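THUMP domain-containing protein (Pyrococcus horikoshii, PDB 1VBK) is of unknown function but, as a ThiI-family protein with a THUMP domain, probably binds RNA and ATP. Local coordinates at residues M1-G9 / G49-P58; A62-I71 / I168-I176. All coordinates share one frame; numbering follows the deposited sequence.

Contact 1: M1-G9 / G49-P58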
loop_
_atom_site.group_PDB
_atom_site.type_symbol
_atom_site.label_atom_id
_atom_site.label_comp_id
_atom_site.label_asym_id
_atom_site.label_seq_id
_atom_site.Cartn_x
_atom_site.Cartn_y
_atom_site.Cartn_z
ATOM N N MET A 1 -23.615 17.735 -31.400
ATOM C CA MET A 1 -22.305 17.689 -30.686
ATOM C C MET A 1 -21.591 16.373 -30.968
ATOM O O MET A 1 -22.212 15.408 -31.420
ATOM C CB MET A 1 -22.528 17.859 -29.182
ATOM C CG MET A 1 -23.283 19.136 -28.838
ATOM S SD MET A 1 -23.506 19.390 -27.076
ATOM C CE MET A 1 -24.860 18.254 -26.743
ATOM N N ASN A 2 -20.287 16.335 -30.701
ATOM C CA ASN A 2 -19.510 15.134 -30.954
ATOM C C ASN A 2 -18.415 14.793 -29.940
ATOM O O ASN A 2 -17.677 13.831 -30.139
ATOM C CB ASN A 2 -18.920 15.180 -32.369
ATOM C CG ASN A 2 -18.233 16.499 -32.682
ATOM O OD1 ASN A 2 -17.967 17.303 -31.791
ATOM N ND2 ASN A 2 -17.929 16.718 -33.955
ATOM N N VAL A 3 -18.297 15.573 -28.865
ATOM C CA VAL A 3 -17.302 15.270 -27.833
ATOM C C VAL A 3 -17.770 15.726 -26.455
ATOM O O VAL A 3 -18.806 16.379 -26.307
ATOM C CB VAL A 3 -15.925 15.972 -28.081
ATOM C CG1 VAL A 3 -15.427 15.726 -29.506
ATOM C CG2 VAL A 3 -16.047 17.462 -27.798
ATOM N N VAL A 4 -16.994 15.353 -25.446
ATOM C CA VAL A 4 -17.250 15.775 -24.079
ATOM C C VAL A 4 -15.905 16.287 -23.571
ATOM O O VAL A 4 -14.897 15.583 -23.656
ATOM C CB VAL A 4 -17.709 14.617 -23.159
ATOM C CG1 VAL A 4 -17.807 15.117 -21.726
ATOM C CG2 VAL A 4 -19.074 14.088 -23.605
ATOM N N ILE A 5 -15.889 17.525 -23.086
ATOM C CA ILE A 5 -14.675 18.115 -22.536
ATOM C C ILE A 5 -14.680 17.822 -21.041
ATOM O O ILE A 5 -15.649 18.125 -20.344
ATOM C CB ILE A 5 -14.645 19.653 -22.714
ATOM C CG1 ILE A 5 -14.742 20.019 -24.199
ATOM C CG2 ILE A 5 -13.357 20.222 -22.113
ATOM C CD1 ILE A 5 -14.938 21.509 -24.438
ATOM N N VAL A 6 -13.605 17.217 -20.553
ATOM C CA VAL A 6 -13.489 16.900 -19.140
ATOM C C VAL A 6 -12.364 17.756 -18.568
ATOM O O VAL A 6 -11.225 17.675 -19.027
ATOM C CB VAL A 6 -13.168 15.412 -18.935
ATOM C CG1 VAL A 6 -12.953 15.116 -17.442
ATOM C CG2 VAL A 6 -14.312 14.568 -19.489
ATOM N N ARG A 7 -12.696 18.586 -17.583
ATOM C CA ARG A 7 -11.710 19.472 -16.964
ATOM C C ARG A 7 -11.374 18.989 -15.565
ATOM O O ARG A 7 -12.242 18.505 -14.842
ATOM C CB ARG A 7 -12.244 20.908 -16.910
ATOM C CG ARG A 7 -12.796 21.389 -18.246
ATOM C CD ARG A 7 -13.188 22.868 -18.227
ATOM N NE ARG A 7 -13.802 23.239 -19.496
ATOM C CZ ARG A 7 -15.077 23.010 -19.803
ATOM N NH1 ARG A 7 -15.882 22.421 -18.923
ATOM N NH2 ARG A 7 -15.538 23.337 -21.002
ATOM N N TYR A 8 -10.110 19.139 -15.183
ATOM C CA TYR A 8 -9.653 18.688 -13.876
ATOM C C TYR A 8 -8.504 19.541 -13.362
ATOM O O TYR A 8 -8.002 20.423 -14.063
ATOM C CB TYR A 8 -9.208 17.227 -13.975
ATOM C CG TYR A 8 -8.267 16.981 -15.131
ATOM C CD1 TYR A 8 -6.892 17.188 -14.996
ATOM C CD2 TYR A 8 -8.758 16.588 -16.380
ATOM C CE1 TYR A 8 -6.027 17.011 -16.075
ATOM C CE2 TYR A 8 -7.904 16.414 -17.468
ATOM C CZ TYR A 8 -6.541 16.627 -17.308
ATOM O OH TYR A 8 -5.695 16.476 -18.383
ATOM N N GLY A 9 -8.083 19.260 -12.136
ATOM C CA GLY A 9 -6.995 20.011 -11.545
ATOM C C GLY A 9 -7.502 21.331 -11.009
ATOM O O GLY A 9 -8.296 22.009 -11.664
ATOM N N GLY A 49 -3.779 19.549 -20.626
ATOM C CA GLY A 49 -4.549 19.732 -19.406
ATOM C C GLY A 49 -6.030 19.436 -19.473
ATOM O O GLY A 49 -6.753 19.676 -18.508
ATOM N N ARG A 50 -6.481 18.914 -20.606
ATOM C CA ARG A 50 -7.884 18.573 -20.803
ATOM C C ARG A 50 -8.007 17.128 -21.265
ATOM O O ARG A 50 -7.092 16.581 -21.873
ATOM C CB ARG A 50 -8.502 19.457 -21.894
ATOM C CG ARG A 50 -8.747 20.904 -21.518
ATOM C CD ARG A 50 -10.005 21.023 -20.682
ATOM N NE ARG A 50 -10.506 22.394 -20.626
ATOM C CZ ARG A 50 -9.995 23.355 -19.864
ATOM N NH1 ARG A 50 -8.958 23.107 -19.078
ATOM N NH2 ARG A 50 -10.537 24.567 -19.880
ATOM N N ILE A 51 -9.145 16.517 -20.967
ATOM C CA ILE A 51 -9.413 15.170 -21.436
ATOM C C ILE A 51 -10.588 15.335 -22.391
ATOM O O ILE A 51 -11.566 16.032 -22.088
ATOM C CB ILE A 51 -9.785 14.212 -20.292
ATOM C CG1 ILE A 51 -8.510 13.754 -19.583
ATOM C CG2 ILE A 51 -10.541 12.994 -20.846
ATOM C CD1 ILE A 51 -8.757 12.934 -18.323
ATOM N N ILE A 52 -10.470 14.730 -23.561
ATOM C CA ILE A 52 -11.514 14.806 -24.557
ATOM C C ILE A 52 -12.040 13.404 -24.800
ATOM O O ILE A 52 -11.261 12.470 -25.010
ATOM C CB ILE A 52 -10.980 15.365 -25.906
ATOM C CG1 ILE A 52 -10.465 16.801 -25.729
ATOM C CG2 ILE A 52 -12.084 15.310 -26.970
ATOM C CD1 ILE A 52 -11.538 17.828 -25.370
ATOM N N VAL A 53 -13.360 13.262 -24.747
ATOM C CA VAL A 53 -14.001 11.986 -25.016
ATOM C C VAL A 53 -14.737 12.162 -26.339
ATOM O O VAL A 53 -15.710 12.905 -26.402
ATOM C CB VAL A 53 -15.047 11.619 -23.933
ATOM C CG1 VAL A 53 -15.723 10.302 -24.291
ATOM C CG2 VAL A 53 -14.386 11.520 -22.580
ATOM N N LYS A 54 -14.260 11.524 -27.403
ATOM C CA LYS A 54 -14.949 11.627 -28.686
ATOM C C LYS A 54 -16.087 10.616 -28.649
ATOM O O LYS A 54 -15.844 9.413 -28.511
ATOM C CB LYS A 54 -14.010 11.302 -29.855
ATOM C CG LYS A 54 -13.066 12.425 -30.259
ATOM C CD LYS A 54 -12.217 11.985 -31.450
ATOM C CE LYS A 54 -11.298 13.088 -31.937
ATOM N NZ LYS A 54 -10.355 12.587 -32.980
ATOM N N THR A 55 -17.319 11.105 -28.768
ATOM C CA THR A 55 -18.499 10.246 -28.732
ATOM C C THR A 55 -19.736 10.886 -29.355
ATOM O O THR A 55 -19.924 12.103 -29.284
ATOM C CB THR A 55 -18.861 9.865 -27.288
ATOM O OG1 THR A 55 -20.114 9.167 -27.280
ATOM C CG2 THR A 55 -18.983 11.120 -26.417
ATOM N N ASN A 56 -20.588 10.060 -29.957
ATOM C CA ASN A 56 -21.812 10.562 -30.562
ATOM C C ASN A 56 -22.958 10.554 -29.553
ATOM O O ASN A 56 -24.097 10.846 -29.900
ATOM C CB ASN A 56 -22.184 9.742 -31.806
ATOM C CG ASN A 56 -21.241 9.991 -32.970
ATOM O OD1 ASN A 56 -20.900 11.136 -33.271
ATOM N ND2 ASN A 56 -20.822 8.922 -33.636
ATOM N N SER A 57 -22.641 10.212 -28.305
ATOM C CA SER A 57 -23.619 10.206 -27.215
ATOM C C SER A 57 -23.030 11.084 -26.102
ATOM O O SER A 57 -22.906 10.652 -24.956
ATOM C CB SER A 57 -23.831 8.783 -26.681
ATOM O OG SER A 57 -24.306 7.911 -27.694
ATOM N N PRO A 58 -22.683 12.341 -26.429
ATOM C CA PRO A 58 -22.095 13.277 -25.460
ATOM C C PRO A 58 -22.929 13.608 -24.228
ATOM O O PRO A 58 -22.405 13.679 -23.116
ATOM C CB PRO A 58 -21.791 14.507 -26.317
ATOM C CG PRO A 58 -22.910 14.500 -27.299
ATOM C CD PRO A 58 -23.004 13.033 -27.691
HETATM O O HOH W 1 -23.778 12.930 -31.592
HETATM O O HOH W 2 -8.654 20.704 -17.206
HETATM O O HOH W 3 -5.457 20.292 -16.015
#
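Arg50 leans over Arg7 where strands 3-8 and 50-54 run antiparallel. From CB, CG goes anti to the carbonyl carbon, and the chain then bends at chi2 (-79°). That bend brings Arg50 CD to the Ile5 methyl CG2, at 3.7 Å. Next, Arg50 NE lies 3.5 Å from Arg7 CG. CZ meets Arg7 CD, which sits over one face of the Arg50 guanidinium, toward its rim. At the tip, NH2 reaches the in-plane edge of the Arg7 guanidinium, and the two planes stand 79° apart. Glu155 forms salt bridges with both arginines and probably offsets their like charges. The strand pair belongs to the ThiI ferredoxin-like domain. Its backbones are joined by paired bonds at Val4/Val53 and Val6/Ile51, the shortest from Val6 N to Ile51 O at 2.8 Å. On the face of Val4 and Val6, Val6 CB packs on Ile51 CB. Tyr8 crosses Ile51 at about a right angle, with CE2 3.5 Å from Ile51 CG1, and its OH bonds to Glu23 of helix 19-36. Where the chain turns into helix 58-65, Pro58 CB lies 3.9 Å from Val4 CG2. Thr55 N bonds to Asn2 O from above the carbonyl plane, at 3.1 Å.

Contact 2: A62-I71 / I168-I176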
loop_
_atom_site.group_PDB
_atom_site.type_symbol
_atom_site.label_atom_id
_atom_site.label_comp_id
_atom_site.label_asym_id
_atom_site.label_seq_id
_atom_site.Cartn_x
_atom_site.Cartn_y
_atom_site.Cartn_z
ATOM N N ALA A 62 -21.692 12.628 -20.569
ATOM C CA ALA A 62 -21.535 13.679 -19.570
ATOM C C ALA A 62 -22.279 13.366 -18.273
ATOM O O ALA A 62 -21.756 13.590 -17.179
ATOM C CB ALA A 62 -22.006 15.015 -20.145
ATOM N N ASN A 63 -23.495 12.842 -18.391
ATOM C CA ASN A 63 -24.289 12.518 -17.212
ATOM C C ASN A 63 -23.685 11.397 -16.375
ATOM O O ASN A 63 -23.886 11.353 -15.165
ATOM C CB ASN A 63 -25.722 12.170 -17.617
ATOM C CG ASN A 63 -26.539 13.401 -17.968
ATOM O OD1 ASN A 63 -27.673 13.295 -18.440
ATOM N ND2 ASN A 63 -25.969 14.580 -17.728
ATOM N N VAL A 64 -22.954 10.490 -17.016
ATOM C CA VAL A 64 -22.302 9.396 -16.299
ATOM C C VAL A 64 -21.034 9.934 -15.633
ATOM O O VAL A 64 -20.776 9.678 -14.460
ATOM C CB VAL A 64 -21.878 8.257 -17.261
ATOM C CG1 VAL A 64 -20.929 7.297 -16.554
ATOM C CG2 VAL A 64 -23.111 7.513 -17.769
ATOM N N LEU A 65 -20.254 10.694 -16.397
ATOM C CA LEU A 65 -18.997 11.241 -15.905
ATOM C C LEU A 65 -19.128 12.155 -14.692
ATOM O O LEU A 65 -18.143 12.411 -13.997
ATOM C CB LEU A 65 -18.255 11.949 -17.045
ATOM C CG LEU A 65 -17.885 10.981 -18.178
ATOM C CD1 LEU A 65 -16.951 11.661 -19.164
ATOM C CD2 LEU A 65 -17.213 9.734 -17.598
ATOM N N VAL A 66 -20.330 12.653 -14.436
ATOM C CA VAL A 66 -20.544 13.496 -13.264
ATOM C C VAL A 66 -20.185 12.698 -12.008
ATOM O O VAL A 66 -19.790 13.266 -10.990
ATOM C CB VAL A 66 -22.030 13.945 -13.143
ATOM C CG1 VAL A 66 -22.257 14.649 -11.812
ATOM C CG2 VAL A 66 -22.387 14.881 -14.283
ATOM N N ARG A 67 -20.312 11.375 -12.085
ATOM C CA ARG A 67 -20.024 10.522 -10.930
ATOM C C ARG A 67 -18.580 10.046 -10.808
ATOM O O ARG A 67 -18.271 9.200 -9.961
ATOM C CB ARG A 67 -20.960 9.309 -10.929
ATOM C CG ARG A 67 -22.443 9.674 -10.818
ATOM C CD ARG A 67 -23.287 8.449 -10.491
ATOM N NE ARG A 67 -23.140 7.389 -11.487
ATOM C CZ ARG A 67 -23.738 7.382 -12.674
ATOM N NH1 ARG A 67 -23.537 6.375 -13.513
ATOM N NH2 ARG A 67 -24.551 8.371 -13.018
ATOM N N VAL A 68 -17.699 10.592 -11.639
ATOM C CA VAL A 68 -16.285 10.222 -11.622
ATOM C C VAL A 68 -15.462 11.257 -10.851
ATOM O O VAL A 68 -15.310 12.399 -11.291
ATOM C CB VAL A 68 -15.743 10.099 -13.062
ATOM C CG1 VAL A 68 -14.241 9.799 -13.050
ATOM C CG2 VAL A 68 -16.498 8.992 -13.794
ATOM N N PHE A 69 -14.925 10.853 -9.701
ATOM C CA PHE A 69 -14.138 11.769 -8.883
ATOM C C PHE A 69 -12.878 12.267 -9.583
ATOM O O PHE A 69 -12.271 11.555 -10.379
ATOM C CB PHE A 69 -13.774 11.105 -7.552
ATOM C CG PHE A 69 -14.967 10.733 -6.715
ATOM C CD1 PHE A 69 -15.914 11.692 -6.367
ATOM C CD2 PHE A 69 -15.146 9.422 -6.277
ATOM C CE1 PHE A 69 -17.026 11.356 -5.595
ATOM C CE2 PHE A 69 -16.259 9.071 -5.501
ATOM C CZ PHE A 69 -17.200 10.042 -5.160
ATOM N N GLY A 70 -12.490 13.501 -9.278
ATOM C CA GLY A 70 -11.310 14.075 -9.894
ATOM C C GLY A 70 -11.678 15.026 -11.022
ATOM O O GLY A 70 -10.833 15.775 -11.520
ATOM N N ILE A 71 -12.943 14.986 -11.427
ATOM C CA ILE A 71 -13.437 15.842 -12.500
ATOM C C ILE A 71 -14.042 17.105 -11.906
ATOM O O ILE A 71 -14.916 17.032 -11.034
ATOM C CB ILE A 71 -14.517 15.113 -13.338
ATOM C CG1 ILE A 71 -13.886 13.932 -14.081
ATOM C CG2 ILE A 71 -15.155 16.081 -14.338
ATOM C CD1 ILE A 71 -14.901 13.098 -14.869
ATOM N N ILE A 168 -21.309 21.300 -16.783
ATOM C CA ILE A 168 -21.787 20.553 -15.625
ATOM C C ILE A 168 -20.720 20.424 -14.551
ATOM O O ILE A 168 -19.603 19.986 -14.818
ATOM C CB ILE A 168 -22.233 19.130 -16.030
ATOM C CG1 ILE A 168 -23.207 19.201 -17.207
ATOM C CG2 ILE A 168 -22.892 18.431 -14.846
ATOM C CD1 ILE A 168 -23.588 17.840 -17.763
ATOM N N LYS A 169 -21.081 20.793 -13.328
ATOM C CA LYS A 169 -20.158 20.724 -12.203
ATOM C C LYS A 169 -19.921 19.272 -11.778
ATOM O O LYS A 169 -20.867 18.515 -11.554
ATOM C CB LYS A 169 -20.725 21.539 -11.033
ATOM C CG LYS A 169 -19.814 21.651 -9.816
ATOM C CD LYS A 169 -20.458 22.533 -8.744
ATOM C CE LYS A 169 -19.577 22.650 -7.508
ATOM N NZ LYS A 169 -20.200 23.512 -6.459
ATOM N N GLY A 170 -18.653 18.884 -11.690
ATOM C CA GLY A 170 -18.322 17.536 -11.275
ATOM C C GLY A 170 -18.241 17.506 -9.760
ATOM O O GLY A 170 -18.581 18.487 -9.103
ATOM N N TRP A 171 -17.791 16.392 -9.197
ATOM C CA TRP A 171 -17.680 16.282 -7.748
ATOM C C TRP A 171 -16.352 16.781 -7.223
ATOM O O TRP A 171 -16.172 16.923 -6.017
ATOM C CB TRP A 171 -17.865 14.831 -7.297
ATOM C CG TRP A 171 -19.285 14.479 -7.006
ATOM C CD1 TRP A 171 -20.202 13.966 -7.873
ATOM C CD2 TRP A 171 -19.957 14.640 -5.755
ATOM N NE1 TRP A 171 -21.410 13.795 -7.237
ATOM C CE2 TRP A 171 -21.286 14.202 -5.935
ATOM C CE3 TRP A 171 -19.564 15.117 -4.497
ATOM C CZ2 TRP A 171 -22.227 14.222 -4.904
ATOM C CZ3 TRP A 171 -20.502 15.137 -3.469
ATOM C CH2 TRP A 171 -21.817 14.691 -3.681
ATOM N N GLY A 172 -15.418 17.053 -8.126
ATOM C CA GLY A 172 -14.111 17.496 -7.691
ATOM C C GLY A 172 -13.428 16.302 -7.052
ATOM O O GLY A 172 -13.658 15.161 -7.467
ATOM N N GLY A 173 -12.599 16.548 -6.043
ATOM C CA GLY A 173 -11.911 15.446 -5.390
ATOM C C GLY A 173 -10.727 14.962 -6.209
ATOM O O GLY A 173 -10.166 15.721 -7.005
ATOM N N LEU A 174 -10.349 13.700 -6.024
ATOM C CA LEU A 174 -9.215 13.125 -6.745
ATOM C C LEU A 174 -9.622 11.797 -7.381
ATOM O O LEU A 174 -10.478 11.087 -6.861
ATOM C CB LEU A 174 -8.039 12.922 -5.783
ATOM C CG LEU A 174 -7.504 14.207 -5.129
ATOM C CD1 LEU A 174 -6.531 13.859 -4.013
ATOM C CD2 LEU A 174 -6.813 15.082 -6.180
ATOM N N PRO A 175 -9.015 11.446 -8.524
ATOM C CA PRO A 175 -9.359 10.189 -9.195
ATOM C C PRO A 175 -9.152 8.967 -8.298
ATOM O O PRO A 175 -8.144 8.863 -7.604
ATOM C CB PRO A 175 -8.431 10.177 -10.410
ATOM C CG PRO A 175 -8.150 11.637 -10.657
ATOM C CD PRO A 175 -7.971 12.171 -9.264
ATOM N N ILE A 176 -10.114 8.049 -8.313
ATOM C CA ILE A 176 -10.014 6.835 -7.507
ATOM C C ILE A 176 -8.755 6.082 -7.929
ATOM O O ILE A 176 -8.554 5.805 -9.110
ATOM C CB ILE A 176 -11.249 5.924 -7.714
ATOM C CG1 ILE A 176 -12.491 6.605 -7.125
ATOM C CG2 ILE A 176 -11.019 4.558 -7.061
ATOM C CD1 ILE A 176 -13.751 5.779 -7.202
HETATM O O HOH W 4 -17.353 14.264 -10.878
HETATM O O HOH W 5 -12.218 8.689 -10.306
#
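Phe69 turns its ring edge toward the face of the Trp171 five-membered ring. The pair is an offset edge-to-face stack, with centroids 5.8 Å apart and planes at 80°. Phe69 CD1 touches Trp171 CB at 3.8 Å. On the other side of the ring, CD2 meets Ile176 CG1, which lies in the ring plane. The indole edge takes Val66 O, 3.2 Å from Trp171 CD1. Farther back along the chain, Val66 CG2 packs on Ile168 CG2 at 3.6 Å, while Ile168 CD1 reaches Ala62 CB.

Two backbone bonds hold the loops together. Gly70 N donates to Gly172 O at 2.7 Å, and Gly172 N donates to Ile71 O at 3.0 Å. Both donors stand above the carbonyl planes. Gly70 lies in the type II turn 68-71, close against Leu174 and Pro175. One water links Val66 O and Val68 O to Trp171 N; another joins Phe69 O to Ile176 N.

In the next shell, Phe196 meets both rings edge-to-face, and Arg304 of helix 295-305 makes a cation-pi contact with Trp171. Arg304 also bonds to the carbonyls of Lys169 and Gly170. The contact joins the end of helix 58-65 and the turn after it to 168-176, which also packs on helices 189-200 and 295-305. Every hydrogen bond across the contact uses main-chain groups, directly or through water, so the side chains add shape and aromatic contact.

How the contacts relate
From the N terminus, strand 3-8 comes first, followed by helix 19-36 and strand 43-47. Contact 1 then closes this loop when strand 50-54 returns beside strand 3-8. The chain passes straight into helix 58-65, whose end opens contact 2. Contact 2 closes a much longer loop, carrying strand 71-81 and the THUMP region, at 168-176. The two loops follow in series and neither nest nor cross. Their centres lie about 12 Å apart, and they touch directly: Tyr8 CB is 3.3 Å from Gly70 O. Strand 71-81 pairs with both strand 3-8 and strand 168-169, so both contacts reach one sheet.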